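Local atomic coordinates of enterocine A immunity protein (Enterococcus faecium, PDB entry 2BL8), a protein that confers on the bacterium immunity to the antimicrobial activity of the pediocin-like bacteriocin enterocin A. Residues N14-S19 / E71-L76. Numbering follows the deposited sequence.
Sequences NDISIS and EYQEEL
A chi1 of -165° sets Asp15 CG anti to the backbone N, on a CB that points toward helix 71-84, while Gln73, whose CG lies beside its backbone N, runs extended (chi2 170°) and carries its amide to the carboxylate. The two join in a hydrogen bond from Gln73 NE2 to Asp15 OD2, 2.9 Å long but bent, with 144° at the hydrogen. OD2 is approached on its anti side, somewhat out of the carboxylate plane, and is tilted from the amide plane as well; the two planes stand nearly perpendicular. A long, neutral amide suits this buried place because both its ends find partners: OE1 accepts from Thr70 N, which fixes the flip of the amide, and NE2 also donates to a water 3.1 Å from it, itself weakly hydrogen-bonded to Ser19 OG. The CG1 methylene of Ile16 lies against the amide, 3.4 Å from Gln73 NE2. Asp15 OD1 sits in plane at the ring edge of Tyr72, 3.8 Å from CE2, where slightly positive ring hydrogens suit a carboxylate; Leu76 CD1 lies over one face, toward the rim. The contact ties the C-terminal end of helix 5-17 to the start of helix 71-84 in this four-helix bundle, with Ile16 continuing onto Ile27 and Leu28 of helix 25-38.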
ATOM      1  N   ASN A  14       0.737   6.894  -9.682  1.00 18.79           N
ATOM      2  CA  ASN A  14       0.772   8.154 -10.414  1.00 20.70           C
ATOM      3  C   ASN A  14       1.212   9.333  -9.566  1.00 20.62           C
ATOM      4  O   ASN A  14       1.969  10.184 -10.029  1.00 21.34           O
ATOM      5  CB  ASN A  14      -0.599   8.443 -11.032  1.00 21.92           C
ATOM      6  CG  ASN A  14      -0.839   7.652 -12.303  1.00 23.92           C
ATOM      7  OD1 ASN A  14      -0.127   6.690 -12.593  1.00 25.79           O
ATOM      8  ND2 ASN A  14      -1.848   8.051 -13.067  1.00 26.68           N
ATOM      9  N   ASP A  15       0.750   9.389  -8.322  1.00 19.87           N
ATOM     10  CA  ASP A  15       1.123  10.500  -7.452  1.00 18.76           C
ATOM     11  C   ASP A  15       2.622  10.500  -7.164  1.00 19.05           C
ATOM     12  O   ASP A  15       3.264  11.549  -7.159  1.00 21.61           O
ATOM     13  CB  ASP A  15       0.355  10.435  -6.132  1.00 19.16           C
ATOM     14  CG  ASP A  15       0.423  11.741  -5.368  1.00 20.34           C
ATOM     15  OD1 ASP A  15      -0.211  12.715  -5.819  1.00 22.23           O
ATOM     16  OD2 ASP A  15       1.120  11.799  -4.333  1.00 18.56           O
ATOM     17  N   ILE A  16       3.172   9.317  -6.921  1.00 18.84           N
ATOM     18  CA  ILE A  16       4.594   9.180  -6.630  1.00 18.08           C
ATOM     19  C   ILE A  16       5.440   9.378  -7.885  1.00 20.14           C
ATOM     20  O   ILE A  16       6.481  10.043  -7.848  1.00 20.37           O
ATOM     21  CB  ILE A  16       4.905   7.779  -6.034  1.00 18.82           C
ATOM     22  CG1 ILE A  16       4.324   7.673  -4.622  1.00 18.72           C
ATOM     23  CG2 ILE A  16       6.417   7.543  -6.001  1.00 17.39           C
ATOM     24  CD1 ILE A  16       4.442   6.283  -4.009  1.00 19.60           C
ATOM     25  N   SER A  17       4.981   8.807  -8.995  1.00 19.11           N
ATOM     26  CA  SER A  17       5.704   8.886 -10.259  1.00 21.87           C
ATOM     27  C   SER A  17       5.937  10.308 -10.752  1.00 22.80           C
ATOM     28  O   SER A  17       6.971  10.593 -11.359  1.00 26.25           O
ATOM     29  CB  SER A  17       4.963   8.092 -11.338  1.00 22.78           C
ATOM     30  OG  SER A  17       3.717   8.689 -11.634  1.00 29.47           O
ATOM     31  N   ILE A  18       4.979  11.194 -10.504  1.00 23.81           N
ATOM     32  CA  ILE A  18       5.094  12.586 -10.937  1.00 28.08           C
ATOM     33  C   ILE A  18       6.320  13.249 -10.325  1.00 29.97           C
ATOM     34  O   ILE A  18       6.924  14.138 -10.930  1.00 30.11           O
ATOM     35  CB  ILE A  18       3.831  13.390 -10.563  1.00 27.93           C
ATOM     36  CG1 ILE A  18       2.648  12.899 -11.402  1.00 28.99           C
ATOM     37  CG2 ILE A  18       4.064  14.881 -10.795  1.00 29.35           C
ATOM     38  CD1 ILE A  18       1.340  13.604 -11.111  1.00 30.19           C
ATOM     39  N   SER A  19       6.681  12.815  -9.123  1.00 31.86           N
ATOM     40  CA  SER A  19       7.845  13.350  -8.433  1.00 35.54           C
ATOM     41  C   SER A  19       9.042  12.488  -8.805  1.00 36.95           C
ATOM     42  O   SER A  19       9.597  11.782  -7.963  1.00 38.39           O
ATOM     43  CB  SER A  19       7.631  13.320  -6.916  1.00 36.59           C
ATOM     44  OG  SER A  19       6.559  14.166  -6.540  1.00 39.40           O
ATOM     45  N   GLU A  71       1.157  13.343   3.262  1.00 17.89           N
ATOM     46  CA  GLU A  71      -0.053  13.059   4.029  1.00 19.24           C
ATOM     47  C   GLU A  71      -1.090  12.360   3.145  1.00 16.95           C
ATOM     48  O   GLU A  71      -1.746  11.409   3.571  1.00 15.21           O
ATOM     49  CB  GLU A  71      -0.636  14.364   4.576  1.00 20.46           C
ATOM     50  CG  GLU A  71      -1.827  14.195   5.501  1.00 29.22           C
ATOM     51  CD  GLU A  71      -1.487  14.497   6.948  1.00 32.18           C
ATOM     52  OE1 GLU A  71      -0.921  15.579   7.206  1.00 34.51           O
ATOM     53  OE2 GLU A  71      -1.791  13.658   7.824  1.00 35.73           O
ATOM     54  N   TYR A  72      -1.225  12.833   1.912  1.00 15.44           N
ATOM     55  CA  TYR A  72      -2.176  12.258   0.968  1.00 14.82           C
ATOM     56  C   TYR A  72      -1.804  10.823   0.591  1.00 15.06           C
ATOM     57  O   TYR A  72      -2.669   9.949   0.526  1.00 13.71           O
ATOM     58  CB  TYR A  72      -2.250  13.138  -0.283  1.00 15.07           C
ATOM     59  CG  TYR A  72      -3.059  12.551  -1.417  1.00 15.23           C
ATOM     60  CD1 TYR A  72      -4.385  12.154  -1.229  1.00 17.30           C
ATOM     61  CD2 TYR A  72      -2.495  12.387  -2.682  1.00 17.75           C
ATOM     62  CE1 TYR A  72      -5.125  11.605  -2.274  1.00 17.60           C
ATOM     63  CE2 TYR A  72      -3.228  11.842  -3.730  1.00 18.69           C
ATOM     64  CZ  TYR A  72      -4.536  11.453  -3.521  1.00 18.62           C
ATOM     65  OH  TYR A  72      -5.249  10.908  -4.561  1.00 22.54           O
ATOM     66  N   GLN A  73      -0.520  10.584   0.338  1.00 14.44           N
ATOM     67  CA  GLN A  73      -0.057   9.242  -0.008  1.00 14.52           C
ATOM     68  C   GLN A  73      -0.311   8.285   1.159  1.00 14.81           C
ATOM     69  O   GLN A  73      -0.693   7.133   0.949  1.00 14.64           O
ATOM     70  CB  GLN A  73       1.431   9.272  -0.374  1.00 15.94           C
ATOM     71  CG  GLN A  73       1.706   9.985  -1.693  1.00 15.69           C
ATOM     72  CD  GLN A  73       3.182  10.224  -1.948  1.00 15.86           C
ATOM     73  OE1 GLN A  73       4.014  10.053  -1.060  1.00 17.05           O
ATOM     74  NE2 GLN A  73       3.511  10.637  -3.168  1.00 19.11           N
ATOM     75  N   GLU A  74      -0.110   8.768   2.386  1.00 15.00           N
ATOM     76  CA  GLU A  74      -0.339   7.966   3.588  1.00 15.43           C
ATOM     77  C   GLU A  74      -1.806   7.589   3.672  1.00 15.17           C
ATOM     78  O   GLU A  74      -2.155   6.477   4.083  1.00 16.30           O
ATOM     79  CB  GLU A  74       0.055   8.748   4.844  1.00 15.76           C
ATOM     80  CG  GLU A  74       1.549   8.912   5.037  1.00 19.71           C
ATOM     81  CD  GLU A  74       1.896   9.862   6.174  1.00 24.15           C
ATOM     82  OE1 GLU A  74       0.975  10.328   6.880  1.00 24.35           O
ATOM     83  OE2 GLU A  74       3.099  10.140   6.360  1.00 25.39           O
ATOM     84  N   GLU A  75      -2.662   8.528   3.285  1.00 14.71           N
ATOM     85  CA  GLU A  75      -4.098   8.314   3.288  1.00 14.46           C
ATOM     86  C   GLU A  75      -4.488   7.265   2.248  1.00 13.19           C
ATOM     87  O   GLU A  75      -5.358   6.429   2.500  1.00 13.68           O
ATOM     88  CB  GLU A  75      -4.811   9.649   3.049  1.00 13.31           C
ATOM     89  CG  GLU A  75      -4.737  10.544   4.288  1.00 14.57           C
ATOM     90  CD  GLU A  75      -4.834  12.023   3.990  1.00 16.66           C
ATOM     91  OE1 GLU A  75      -5.245  12.398   2.872  1.00 16.76           O
ATOM     92  OE2 GLU A  75      -4.501  12.819   4.896  1.00 17.98           O
ATOM     93  N   LEU A  76      -3.841   7.295   1.088  1.00 12.81           N
ATOM     94  CA  LEU A  76      -4.125   6.298   0.065  1.00 11.23           C
ATOM     95  C   LEU A  76      -3.697   4.918   0.570  1.00 12.65           C
ATOM     96  O   LEU A  76      -4.411   3.937   0.381  1.00 12.77           O
ATOM     97  CB  LEU A  76      -3.384   6.620  -1.233  1.00 12.26           C
ATOM     98  CG  LEU A  76      -3.896   7.845  -1.993  1.00 12.59           C
ATOM     99  CD1 LEU A  76      -3.002   8.097  -3.204  1.00 13.68           C
ATOM    100  CD2 LEU A  76      -5.343   7.621  -2.415  1.00 15.99           C
TER
HETATM  101  O   HOH W   1       6.161  12.015  -3.849  1.00 30.87           O